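PDB 5E7P: cell division control protein Cdc48 from Mycobacterium smegmatis, which probably binds and hydrolyses ATP as a member of the AAA ATPase family, and holds ADP in this crystal structure. Local coordinates for residues A326-L331 and E371-R376; A350-A355 and P380-R385. One frame throughout, in Å; residues are numbered along the deposited sequence.

Contact 1 of 2, residues A326-L331 and E371-R376; sequences ADVDAL and ENVDAR
V328 packs on V373 where two loops leave the C-terminal ends of neighbouring parallel strands, 321-326 and 361-366, in the P-loop NTPase core of the first AAA domain. By sequence, 326-331 begins at the end of a Walker B-like strand, with A326 and D327 where the motif usually reads Asp-Glu. D327 to A330 form a type I turn, and D329 and V373 come nearest in backbone, with 4.5 Å between their CA atoms.

No direct hydrogen bond joins the segments; methyl and methylene groups do the work. V328 places CG1 between its own backbone N and carbonyl carbon (chi1 72°), so that this methyl enters the fork of V373, where it lies 3.8 Å from V373 CG2 and equally close to V373 CG1. The two side chains cross at about a right angle. V373 turns CG1 anti to its N (chi1 -176°), which leaves CG2 beside the N and within 3.7 Å of D329 CB. The same D329 CB sits 3.6 Å from the carbonyl O of N372, a van der Waals contact of a methylene with a carbonyl oxygen.

D329's carboxylate looks elsewhere: OD2 takes a hydrogen bond from N194 ND2 and another from a water at 2.7 Å. That water weakly accepts from the amide ND2 of N372, a loose bridge at the exposed edge of an otherwise buried contact. The D329 side chain is about 9 Å from the bound ADP.

Beyond V373, D374 and R376 brace the loop from within, and R376 NH1 also bonds T346 OG1 of helix 344-356. D374 OD1 accepts from R376 N and so closes an Asx turn, and R376 also grips the carboxylate side-on: NE goes to D374 OD1, while NH2 meets the syn lone pair of D374 OD2 at 2.9 Å.

Contact 2 of 2, residues A350-A355 and P380-R385; sequences AELRKA and PEVCDR
R353 and V382 mark the nearest backbone approach, their CA atoms 5.3 Å apart, where the irregular loop 380-385 passes one flank of helix 344-356. Residues 350-355 are regular helix, whereas the loop has neither helix nor strand until R385 opens strand 385-388. A water ties the two backbones together, donating to R353 O at 2.7 Å and to E381 O at 2.9 Å; no direct hydrogen bond crosses.

Two side chains of the helix meet the loop in different ways. R353 extends from the helix with CG anti to its N (chi1 -166°), then bends at chi3 and runs alongside E381, both pointing the same way. Its CD and NE each lie 3.8 Å from E381 CB, and that methylene sits at the edge of the guanidinium, near its plane. The charged ends do not join: R353 NE stays 5.0 Å from E381 OE1, and the two planar groups are turned 57° apart. Any attraction between them is therefore probably modest.

On the inner side, V382 sends CG1 to L352 CB at 4.1 Å. F363 of strand 361-366 touches both L352 and V382, and L352 also packs on L323 and I325, so this part of the contact belongs to the hydrophobic layer between helix and sheet.

Such packing of a helix and an inter-strand loop beside a mostly parallel sheet belongs to the alpha/beta core of AAA domains. By sequence the loop falls where the second domain carries the Arg-Pro-Gly-Arg of the arginine-finger region, with V382 at the place of its last arginine.

Overall arrangement
Both contacts use the chain between strands 361-366 and 385-388, but at different stations. Contact 1 is the more buried, joining its beginning to the loop after strand 321-326 near bound ADP; contact 2, partly buried and away from the annotated sites, joins its end to helix 344-356. Along the sequence the four segments alternate, and the centres lie 13 Å apart. They meet directly, with R376 O of contact 1 packed 3.8 Å from V382 CG2 of contact 2. Aliphatic packing and one water bridge serve in each. Contact 1's water links side chains, weakly at one end, whereas contact 2's links two backbone carbonyls beside an arginine's flank.

Contact 1 of 2, residues A326-L331 and E371-R376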
ATOM      1  N   ALA A 326     -14.916   7.878   6.887  1.00 28.10           N
ATOM      2  CA  ALA A 326     -13.948   7.312   5.959  1.00 28.90           C
ATOM      3  C   ALA A 326     -12.550   7.828   6.276  1.00 31.54           C
ATOM      4  O   ALA A 326     -12.340   9.037   6.392  1.00 34.30           O
ATOM      5  CB  ALA A 326     -14.328   7.645   4.524  1.00 28.78           C
ATOM      6  N   ASP A 327     -11.606   6.903   6.427  1.00 30.80           N
ATOM      7  CA  ASP A 327     -10.208   7.238   6.695  1.00 32.85           C
ATOM      8  C   ASP A 327     -10.059   8.087   7.958  1.00 33.77           C
ATOM      9  O   ASP A 327      -9.635   9.245   7.913  1.00 33.35           O
ATOM     10  CB  ASP A 327      -9.569   7.908   5.475  1.00 35.19           C
ATOM     11  CG  ASP A 327      -9.688   7.055   4.219  1.00 36.47           C
ATOM     12  OD1 ASP A 327      -8.921   6.076   4.085  1.00 36.02           O
ATOM     13  OD2 ASP A 327     -10.556   7.358   3.372  1.00 36.31           O
ATOM     14  N   VAL A 328     -10.406   7.475   9.085  1.00 33.03           N
ATOM     15  CA  VAL A 328     -10.447   8.145  10.377  1.00 32.64           C
ATOM     16  C   VAL A 328      -9.043   8.409  10.930  1.00 32.20           C
ATOM     17  O   VAL A 328      -8.875   9.150  11.898  1.00 33.34           O
ATOM     18  CB  VAL A 328     -11.287   7.317  11.387  1.00 25.45           C
ATOM     19  CG1 VAL A 328     -10.536   6.060  11.803  1.00 22.90           C
ATOM     20  CG2 VAL A 328     -11.684   8.153  12.607  1.00 25.31           C
ATOM     21  N   ASP A 329      -8.026   7.820  10.308  1.00 30.47           N
ATOM     22  CA  ASP A 329      -6.656   8.024  10.777  1.00 29.94           C
ATOM     23  C   ASP A 329      -6.166   9.453  10.529  1.00 28.59           C
ATOM     24  O   ASP A 329      -5.229   9.916  11.175  1.00 29.56           O
ATOM     25  CB  ASP A 329      -5.695   6.999  10.165  1.00 30.99           C
ATOM     26  CG  ASP A 329      -5.786   6.943   8.654  1.00 30.85           C
ATOM     27  OD1 ASP A 329      -6.912   7.030   8.119  1.00 29.89           O
ATOM     28  OD2 ASP A 329      -4.728   6.810   8.003  1.00 31.24           O
ATOM     29  N   ALA A 330      -6.806  10.148   9.595  1.00 27.36           N
ATOM     30  CA  ALA A 330      -6.508  11.554   9.354  1.00 25.24           C
ATOM     31  C   ALA A 330      -7.189  12.434  10.401  1.00 28.82           C
ATOM     32  O   ALA A 330      -6.704  13.518  10.722  1.00 34.70           O
ATOM     33  CB  ALA A 330      -6.948  11.956   7.959  1.00 23.95           C
ATOM     34  N   LEU A 331      -8.312  11.957  10.929  1.00 26.90           N
ATOM     35  CA  LEU A 331      -9.055  12.673  11.962  1.00 27.41           C
ATOM     36  C   LEU A 331      -8.570  12.314  13.367  1.00 28.01           C
ATOM     37  O   LEU A 331      -8.496  13.173  14.244  1.00 28.16           O
ATOM     38  CB  LEU A 331     -10.554  12.389  11.833  1.00 26.11           C
ATOM     39  CG  LEU A 331     -11.482  12.864  12.955  1.00 26.30           C
ATOM     40  CD1 LEU A 331     -11.474  14.380  13.068  1.00 26.04           C
ATOM     41  CD2 LEU A 331     -12.899  12.350  12.731  1.00 25.86           C
ATOM     42  N   GLU A 371      -3.214   0.723  13.134  1.00 32.91           N
ATOM     43  CA  GLU A 371      -2.396   1.311  14.189  1.00 35.51           C
ATOM     44  C   GLU A 371      -2.052   2.778  13.925  1.00 37.04           C
ATOM     45  O   GLU A 371      -1.362   3.413  14.720  1.00 36.45           O
ATOM     46  CB  GLU A 371      -1.124   0.495  14.426  1.00 37.60           C
ATOM     47  CG  GLU A 371      -0.226   0.372  13.215  1.00 40.80           C
ATOM     48  CD  GLU A 371      -0.347  -0.982  12.531  1.00 43.09           C
ATOM     49  OE1 GLU A 371      -1.429  -1.610  12.611  1.00 39.89           O
ATOM     50  OE2 GLU A 371       0.647  -1.421  11.915  1.00 47.21           O
ATOM     51  N   ASN A 372      -2.532   3.311  12.804  1.00 36.43           N
ATOM     52  CA  ASN A 372      -2.403   4.736  12.526  1.00 35.43           C
ATOM     53  C   ASN A 372      -3.553   5.538  13.130  1.00 37.40           C
ATOM     54  O   ASN A 372      -3.569   6.767  13.060  1.00 41.51           O
ATOM     55  CB  ASN A 372      -2.311   4.994  11.023  1.00 34.98           C
ATOM     56  CG  ASN A 372      -0.938   4.683  10.464  1.00 38.53           C
ATOM     57  OD1 ASN A 372       0.035   4.560  11.209  1.00 41.37           O
ATOM     58  ND2 ASN A 372      -0.851   4.564   9.145  1.00 37.88           N
ATOM     59  N   VAL A 373      -4.512   4.832  13.722  1.00 33.40           N
ATOM     60  CA  VAL A 373      -5.641   5.471  14.386  1.00 33.09           C
ATOM     61  C   VAL A 373      -5.422   5.490  15.896  1.00 35.14           C
ATOM     62  O   VAL A 373      -4.850   4.550  16.453  1.00 36.40           O
ATOM     63  CB  VAL A 373      -6.962   4.746  14.065  1.00 32.02           C
ATOM     64  CG1 VAL A 373      -8.144   5.486  14.680  1.00 36.73           C
ATOM     65  CG2 VAL A 373      -7.145   4.637  12.573  1.00 27.62           C
ATOM     66  N   ASP A 374      -5.855   6.580  16.534  1.00 34.08           N
ATOM     67  CA  ASP A 374      -5.812   6.752  17.986  1.00 32.89           C
ATOM     68  C   ASP A 374      -6.194   5.460  18.698  1.00 30.87           C
ATOM     69  O   ASP A 374      -7.230   4.865  18.402  1.00 28.82           O
ATOM     70  CB  ASP A 374      -6.776   7.875  18.393  1.00 35.71           C
ATOM     71  CG  ASP A 374      -6.497   8.433  19.784  1.00 37.50           C
ATOM     72  OD1 ASP A 374      -6.148   7.663  20.704  1.00 38.04           O
ATOM     73  OD2 ASP A 374      -6.634   9.660  19.953  1.00 37.48           O
ATOM     74  N   ALA A 375      -5.345   5.027  19.627  1.00 31.43           N
ATOM     75  CA  ALA A 375      -5.537   3.757  20.324  1.00 32.63           C
ATOM     76  C   ALA A 375      -6.880   3.678  21.042  1.00 35.26           C
ATOM     77  O   ALA A 375      -7.454   2.599  21.186  1.00 35.60           O
ATOM     78  CB  ALA A 375      -4.405   3.514  21.306  1.00 32.17           C
ATOM     79  N   ARG A 376      -7.378   4.830  21.479  1.00 36.85           N
ATOM     80  CA  ARG A 376      -8.615   4.894  22.247  1.00 36.89           C
ATOM     81  C   ARG A 376      -9.853   4.642  21.387  1.00 37.59           C
ATOM     82  O   ARG A 376     -10.954   4.493  21.915  1.00 38.95           O
ATOM     83  CB  ARG A 376      -8.720   6.240  22.968  1.00 37.51           C
ATOM     84  CG  ARG A 376      -7.599   6.476  23.973  1.00 37.02           C
ATOM     85  CD  ARG A 376      -7.566   7.911  24.464  1.00 34.53           C
ATOM     86  NE  ARG A 376      -7.230   8.848  23.398  1.00 32.25           N
ATOM     87  CZ  ARG A 376      -7.221  10.170  23.538  1.00 33.92           C
ATOM     88  NH1 ARG A 376      -7.536  10.725  24.705  1.00 36.16           N
ATOM     89  NH2 ARG A 376      -6.905  10.941  22.506  1.00 32.51           N
TER
HETATM   90  O   HOH W   1      -3.900   4.326   7.557  1.00 35.78           O

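Contact 2 of 2, residues A350-A355 and P380-R385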
ATOM      1  N   ALA A 350     -15.143  11.374  22.850  1.00 34.92           N
ATOM      2  CA  ALA A 350     -16.284  11.426  23.756  1.00 32.74           C
ATOM      3  C   ALA A 350     -17.593  11.511  22.983  1.00 33.27           C
ATOM      4  O   ALA A 350     -18.599  10.940  23.398  1.00 35.23           O
ATOM      5  CB  ALA A 350     -16.154  12.599  24.712  1.00 30.34           C
ATOM      6  N   GLU A 351     -17.574  12.227  21.861  1.00 32.46           N
ATOM      7  CA  GLU A 351     -18.745  12.324  20.993  1.00 32.92           C
ATOM      8  C   GLU A 351     -19.057  10.990  20.315  1.00 33.24           C
ATOM      9  O   GLU A 351     -20.212  10.563  20.278  1.00 31.28           O
ATOM     10  CB  GLU A 351     -18.559  13.423  19.943  1.00 33.78           C
ATOM     11  CG  GLU A 351     -18.755  14.828  20.482  1.00 39.91           C
ATOM     12  CD  GLU A 351     -20.154  15.051  21.037  1.00 46.39           C
ATOM     13  OE1 GLU A 351     -21.138  14.737  20.332  1.00 47.39           O
ATOM     14  OE2 GLU A 351     -20.272  15.539  22.181  1.00 50.46           O
ATOM     15  N   LEU A 352     -18.024  10.338  19.780  1.00 33.68           N
ATOM     16  CA  LEU A 352     -18.176   9.022  19.162  1.00 34.03           C
ATOM     17  C   LEU A 352     -18.698   8.008  20.173  1.00 37.21           C
ATOM     18  O   LEU A 352     -19.596   7.226  19.873  1.00 35.84           O
ATOM     19  CB  LEU A 352     -16.842   8.526  18.593  1.00 32.35           C
ATOM     20  CG  LEU A 352     -16.182   9.304  17.452  1.00 31.17           C
ATOM     21  CD1 LEU A 352     -14.948   8.557  16.950  1.00 28.32           C
ATOM     22  CD2 LEU A 352     -17.164   9.559  16.315  1.00 29.36           C
ATOM     23  N   ARG A 353     -18.120   8.026  21.371  1.00 43.02           N
ATOM     24  CA  ARG A 353     -18.522   7.129  22.448  1.00 47.54           C
ATOM     25  C   ARG A 353     -20.000   7.328  22.796  1.00 47.86           C
ATOM     26  O   ARG A 353     -20.728   6.367  23.065  1.00 47.33           O
ATOM     27  CB  ARG A 353     -17.640   7.368  23.675  1.00 53.46           C
ATOM     28  CG  ARG A 353     -17.729   6.285  24.731  1.00 59.55           C
ATOM     29  CD  ARG A 353     -16.710   6.501  25.838  1.00 64.79           C
ATOM     30  NE  ARG A 353     -15.341   6.538  25.327  1.00 68.13           N
ATOM     31  CZ  ARG A 353     -14.561   7.615  25.347  1.00 72.03           C
ATOM     32  NH1 ARG A 353     -15.011   8.753  25.863  1.00 74.15           N
ATOM     33  NH2 ARG A 353     -13.327   7.551  24.859  1.00 71.87           N
ATOM     34  N   LYS A 354     -20.434   8.583  22.776  1.00 47.05           N
ATOM     35  CA  LYS A 354     -21.835   8.927  22.992  1.00 46.94           C
ATOM     36  C   LYS A 354     -22.714   8.337  21.893  1.00 42.22           C
ATOM     37  O   LYS A 354     -23.834   7.885  22.152  1.00 41.07           O
ATOM     38  CB  LYS A 354     -21.997  10.449  23.049  1.00 50.24           C
ATOM     39  CG  LYS A 354     -23.419  10.948  22.871  1.00 55.41           C
ATOM     40  CD  LYS A 354     -23.455  12.466  22.781  1.00 62.04           C
ATOM     41  CE  LYS A 354     -24.819  12.969  22.323  1.00 66.93           C
ATOM     42  NZ  LYS A 354     -25.910  12.577  23.256  1.00 70.13           N
ATOM     43  N   ALA A 355     -22.198   8.340  20.667  1.00 37.66           N
ATOM     44  CA  ALA A 355     -22.931   7.791  19.531  1.00 36.13           C
ATOM     45  C   ALA A 355     -23.080   6.272  19.632  1.00 33.45           C
ATOM     46  O   ALA A 355     -24.164   5.733  19.419  1.00 32.02           O
ATOM     47  CB  ALA A 355     -22.255   8.178  18.222  1.00 33.77           C
ATOM     48  N   PRO A 380     -13.305  -1.154  23.516  1.00 40.99           N
ATOM     49  CA  PRO A 380     -14.681  -1.650  23.651  1.00 42.86           C
ATOM     50  C   PRO A 380     -15.748  -0.557  23.618  1.00 44.65           C
ATOM     51  O   PRO A 380     -16.874  -0.831  23.202  1.00 45.73           O
ATOM     52  CB  PRO A 380     -14.671  -2.319  25.027  1.00 44.89           C
ATOM     53  CG  PRO A 380     -13.272  -2.772  25.205  1.00 44.86           C
ATOM     54  CD  PRO A 380     -12.418  -1.721  24.549  1.00 42.79           C
ATOM     55  N   GLU A 381     -15.399   0.655  24.038  1.00 45.50           N
ATOM     56  CA  GLU A 381     -16.375   1.738  24.140  1.00 47.81           C
ATOM     57  C   GLU A 381     -16.689   2.394  22.798  1.00 43.51           C
ATOM     58  O   GLU A 381     -17.767   2.958  22.617  1.00 43.66           O
ATOM     59  CB  GLU A 381     -15.916   2.799  25.149  1.00 54.64           C
ATOM     60  CG  GLU A 381     -15.731   2.284  26.570  1.00 60.85           C
ATOM     61  CD  GLU A 381     -14.386   1.606  26.779  1.00 64.57           C
ATOM     62  OE1 GLU A 381     -13.406   2.008  26.113  1.00 63.60           O
ATOM     63  OE2 GLU A 381     -14.313   0.671  27.607  1.00 67.17           O
ATOM     64  N   VAL A 382     -15.746   2.331  21.863  1.00 39.53           N
ATOM     65  CA  VAL A 382     -15.960   2.895  20.533  1.00 39.25           C
ATOM     66  C   VAL A 382     -16.000   1.794  19.476  1.00 39.61           C
ATOM     67  O   VAL A 382     -17.071   1.276  19.161  1.00 43.90           O
ATOM     68  CB  VAL A 382     -14.888   3.938  20.173  1.00 38.93           C
ATOM     69  CG1 VAL A 382     -15.291   4.703  18.921  1.00 36.94           C
ATOM     70  CG2 VAL A 382     -14.681   4.897  21.334  1.00 41.14           C
ATOM     71  N   CYS A 383     -14.840   1.436  18.931  1.00 35.67           N
ATOM     72  CA  CYS A 383     -14.760   0.310  17.999  1.00 33.38           C
ATOM     73  C   CYS A 383     -14.298  -0.953  18.715  1.00 32.88           C
ATOM     74  O   CYS A 383     -13.111  -1.130  18.982  1.00 32.24           O
ATOM     75  CB  CYS A 383     -13.829   0.622  16.825  1.00 30.40           C
ATOM     76  SG  CYS A 383     -14.446   1.904  15.712  1.00 42.86           S
ATOM     77  N   ASP A 384     -15.250  -1.827  19.021  1.00 33.72           N
ATOM     78  CA  ASP A 384     -14.968  -3.023  19.803  1.00 36.15           C
ATOM     79  C   ASP A 384     -14.424  -4.155  18.936  1.00 34.85           C
ATOM     80  O   ASP A 384     -13.863  -5.124  19.448  1.00 36.90           O
ATOM     81  CB  ASP A 384     -16.228  -3.488  20.534  1.00 38.51           C
ATOM     82  CG  ASP A 384     -17.295  -4.001  19.587  1.00 42.93           C
ATOM     83  OD1 ASP A 384     -18.064  -3.178  19.041  1.00 43.55           O
ATOM     84  OD2 ASP A 384     -17.365  -5.232  19.386  1.00 46.02           O
ATOM     85  N   ARG A 385     -14.587  -4.031  17.624  1.00 30.96           N
ATOM     86  CA  ARG A 385     -14.148  -5.082  16.712  1.00 30.83           C
ATOM     87  C   ARG A 385     -13.586  -4.523  15.407  1.00 31.23           C
ATOM     88  O   ARG A 385     -13.849  -3.376  15.040  1.00 31.11           O
ATOM     89  CB  ARG A 385     -15.293  -6.058  16.433  1.00 27.73           C
ATOM     90  CG  ARG A 385     -16.432  -5.470  15.629  1.00 27.63           C
ATOM     91  CD  ARG A 385     -17.660  -6.362  15.703  1.00 31.10           C
ATOM     92  NE  ARG A 385     -18.315  -6.280  17.003  1.00 34.35           N
ATOM     93  CZ  ARG A 385     -19.259  -7.118  17.418  1.00 37.13           C
ATOM     94  NH1 ARG A 385     -19.655  -8.115  16.638  1.00 36.76           N
ATOM     95  NH2 ARG A 385     -19.804  -6.962  18.617  1.00 38.73           N
TER
HETATM   96  O   HOH W   2     -19.951   4.063  24.119  1.00 24.70           O